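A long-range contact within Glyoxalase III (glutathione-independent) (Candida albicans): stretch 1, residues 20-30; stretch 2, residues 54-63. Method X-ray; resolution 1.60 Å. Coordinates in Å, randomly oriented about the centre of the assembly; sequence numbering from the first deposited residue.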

# COMPACT_ATOMS: atom_id res chain seq x y z
N SER A 20 7.75 19.42 -7.29
CA SER A 20 8.31 20.68 -7.77
C SER A 20 7.33 21.51 -8.59
O SER A 20 7.44 22.74 -8.63
N ASP A 21 6.39 20.86 -9.27
CA ASP A 21 5.42 21.57 -10.10
C ASP A 21 4.26 22.13 -9.27
O ASP A 21 3.31 22.71 -9.81
N GLY A 22 4.33 21.92 -7.95
CA GLY A 22 3.34 22.49 -7.04
C GLY A 22 2.14 21.60 -6.80
O GLY A 22 1.25 21.95 -6.05
N LYS A 23 2.12 20.43 -7.45
CA LYS A 23 0.99 19.51 -7.31
C LYS A 23 1.07 18.76 -5.98
O LYS A 23 2.14 18.61 -5.39
N LYS A 24 -0.07 18.22 -5.56
CA LYS A 24 -0.14 17.46 -4.31
C LYS A 24 0.17 15.98 -4.48
O LYS A 24 -0.16 15.38 -5.51
N THR A 25 0.77 15.37 -3.45
CA THR A 25 0.70 13.94 -3.31
C THR A 25 -0.47 13.53 -2.42
O THR A 25 -1.21 14.38 -1.90
N GLY A 26 -0.61 12.22 -2.27
CA GLY A 26 -1.75 11.59 -1.63
C GLY A 26 -1.83 10.17 -2.12
O GLY A 26 -0.81 9.55 -2.38
N VAL A 27 -3.05 9.66 -2.26
CA VAL A 27 -3.28 8.27 -2.67
C VAL A 27 -3.15 8.16 -4.19
O VAL A 27 -3.78 8.91 -4.92
N PHE A 28 -2.31 7.23 -4.65
CA PHE A 28 -2.16 7.00 -6.08
C PHE A 28 -3.30 6.13 -6.55
O PHE A 28 -3.38 4.97 -6.17
N VAL A 29 -4.22 6.69 -7.33
CA VAL A 29 -5.55 6.10 -7.52
C VAL A 29 -5.50 4.60 -7.78
O VAL A 29 -6.14 3.84 -7.07
N VAL A 30 -4.79 4.16 -8.81
CA VAL A 30 -4.90 2.75 -9.19
C VAL A 30 -4.27 1.80 -8.18
O VAL A 30 -4.57 0.61 -8.20
N THR A 54 -9.34 10.38 6.69
CA THR A 54 -9.34 11.35 5.60
C THR A 54 -8.25 10.98 4.61
O THR A 54 -7.32 10.25 4.94
N PHE A 55 -8.37 11.47 3.38
CA PHE A 55 -7.38 11.26 2.34
C PHE A 55 -7.63 12.24 1.20
O PHE A 55 -8.69 12.87 1.11
N GLY A 56 -6.64 12.35 0.32
CA GLY A 56 -6.83 12.99 -0.98
C GLY A 56 -6.01 12.28 -2.03
O GLY A 56 -5.12 11.49 -1.71
N TRP A 57 -6.35 12.51 -3.30
CA TRP A 57 -5.66 11.83 -4.38
C TRP A 57 -4.33 12.50 -4.68
O TRP A 57 -4.21 13.72 -4.61
N ASP A 58 -3.35 11.70 -5.06
CA ASP A 58 -2.12 12.22 -5.64
C ASP A 58 -2.46 12.82 -7.01
O ASP A 58 -3.03 12.15 -7.86
N ASP A 59 -2.17 14.10 -7.22
CA ASP A 59 -2.60 14.81 -8.45
C ASP A 59 -1.98 14.17 -9.71
O ASP A 59 -2.57 14.20 -10.79
N HIS A 60 -0.79 13.61 -9.57
CA HIS A 60 -0.14 12.97 -10.71
C HIS A 60 -0.82 11.66 -11.12
O HIS A 60 -0.68 11.21 -12.27
N SER A 61 -1.64 11.10 -10.23
CA SER A 61 -2.26 9.79 -10.46
C SER A 61 -3.64 9.86 -11.13
O SER A 61 -4.19 8.84 -11.53
N VAL A 62 -4.20 11.06 -11.24
CA VAL A 62 -5.54 11.24 -11.84
C VAL A 62 -5.51 11.63 -13.33
O VAL A 62 -6.56 11.76 -13.97
N VAL A 63 -4.32 11.84 -13.87
CA VAL A 63 -4.17 12.25 -15.26
C VAL A 63 -4.55 11.11 -16.21
O VAL A 63 -4.48 9.93 -15.83

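F55, chi1 p, brings CD2 to V27 CG2 at 3.9 Å. G56 works through its backbone: V27 N donates to G56 O at 2.8 Å, while G26 passes so close that a CB there would fall 2.3 Å from G56 O, a clash that its lack of a side chain avoids. W57 (chi1 m) sets its CB away from stretch 1, yet the indole returns, with CZ3 3.7 Å from V27 CG1 and CE3 3.6 Å from V29 CG2; both valines are t.

D58, chi1 t, ties down both stretches. Its OD2 accepts from T25 OG1 (t) at 2.7 Å, while D58 N donates to V27 O at 2.8 Å; with V27 N to G56 O, this makes the single backbone bridge between V27 and W57. D59 (m) points toward stretch 1 and pairs with the K24 backbone, K24 N to D59 OD2 at 2.8 Å and D59 N to K24 O at 2.9 Å: carboxylate and carbonyl answer each other's backbone N–H, so the pairing needs nothing from the lysine side chain, whose end leads away. H60 (m) donates from NE2 to D21 OD2 at 2.8 Å.

S61 (p) does three jobs: OG accepts from V29 N at 3.1 Å and donates to D58 O at 2.7 Å, while CB sits over one face of the F28 ring (chi1 t). One water links S61 O to V30 N. V62 (m) adds one apolar touch, CG1 to V29 CG2 at 3.8 Å.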

# COMPACT_ATOMS: atom_id res chain seq x y z
CB SER A 20 9.56 20.40 -8.61
OG SER A 20 10.55 19.77 -7.81
CB ASP A 21 4.88 20.65 -11.20
CG ASP A 21 4.06 19.51 -10.65
OD1 ASP A 21 3.87 19.46 -9.41
OD2 ASP A 21 3.59 18.65 -11.44
CB LYS A 23 0.97 18.49 -8.44
CG LYS A 23 0.76 19.06 -9.83
CD LYS A 23 -0.52 19.86 -9.93
CE LYS A 23 -0.69 20.40 -11.34
NZ LYS A 23 -2.06 20.95 -11.53
CB LYS A 24 -1.53 17.60 -3.70
CG LYS A 24 -1.87 19.03 -3.33
CD LYS A 24 -3.15 19.08 -2.51
CE LYS A 24 -3.47 20.50 -2.07
NZ LYS A 24 -4.68 20.48 -1.20
CB THR A 25 2.03 13.33 -2.79
OG1 THR A 25 2.02 11.91 -3.00
CG2 THR A 25 2.24 13.61 -1.32
CB VAL A 27 -4.68 7.82 -2.24
CG1 VAL A 27 -4.99 6.40 -2.73
CG2 VAL A 27 -4.83 7.93 -0.73
CB PHE A 28 -0.83 6.31 -6.38
CG PHE A 28 -0.35 6.54 -7.78
CD1 PHE A 28 -0.85 5.79 -8.83
CD2 PHE A 28 0.57 7.55 -8.06
CE1 PHE A 28 -0.45 6.05 -10.13
CE2 PHE A 28 0.98 7.80 -9.36
CZ PHE A 28 0.48 7.04 -10.39
CB VAL A 29 -6.32 6.79 -8.65
CG1 VAL A 29 -7.64 6.07 -8.91
CG2 VAL A 29 -6.60 8.24 -8.29
CB VAL A 30 -4.36 2.44 -10.60
CG1 VAL A 30 -5.26 3.05 -11.66
CG2 VAL A 30 -2.92 2.91 -10.75
CB THR A 54 -9.12 12.79 6.10
OG1 THR A 54 -7.80 12.90 6.67
CG2 THR A 54 -10.17 13.18 7.12
CB PHE A 55 -7.43 9.82 1.82
CG PHE A 55 -8.55 9.59 0.85
CD1 PHE A 55 -9.82 9.33 1.32
CD2 PHE A 55 -8.33 9.65 -0.51
CE1 PHE A 55 -10.88 9.16 0.43
CE2 PHE A 55 -9.37 9.46 -1.40
CZ PHE A 55 -10.65 9.22 -0.93
CB TRP A 57 -6.51 11.84 -5.66
CG TRP A 57 -7.85 11.20 -5.53
CD1 TRP A 57 -9.05 11.80 -5.74
CD2 TRP A 57 -8.13 9.84 -5.19
NE1 TRP A 57 -10.07 10.90 -5.53
CE2 TRP A 57 -9.53 9.69 -5.18
CE3 TRP A 57 -7.33 8.74 -4.85
CZ2 TRP A 57 -10.15 8.48 -4.88
CZ3 TRP A 57 -7.95 7.54 -4.56
CH2 TRP A 57 -9.35 7.42 -4.58
CB ASP A 58 -1.07 11.13 -5.76
CG ASP A 58 0.25 11.63 -6.31
OD1 ASP A 58 0.25 12.13 -7.45
OD2 ASP A 58 1.29 11.49 -5.61
CB ASP A 59 -2.19 16.30 -8.41
CG ASP A 59 -3.01 17.13 -7.42
OD1 ASP A 59 -4.16 16.76 -7.09
OD2 ASP A 59 -2.50 18.20 -6.99
CB HIS A 60 1.35 12.77 -10.43
CG HIS A 60 2.14 14.04 -10.50
ND1 HIS A 60 3.49 14.10 -10.21
CD2 HIS A 60 1.75 15.32 -10.73
CE1 HIS A 60 3.91 15.35 -10.33
NE2 HIS A 60 2.87 16.11 -10.64
CB SER A 61 -2.36 9.01 -9.16
OG SER A 61 -3.41 9.49 -8.34
CB VAL A 62 -6.39 12.23 -11.02
CG1 VAL A 62 -6.42 11.82 -9.56
CG2 VAL A 62 -5.87 13.65 -11.17
CB VAL A 63 -2.74 12.70 -15.58
CG1 VAL A 63 -2.34 13.89 -14.72
CG2 VAL A 63 -1.76 11.56 -15.44
O HOH W 1 -3.85 6.07 -11.05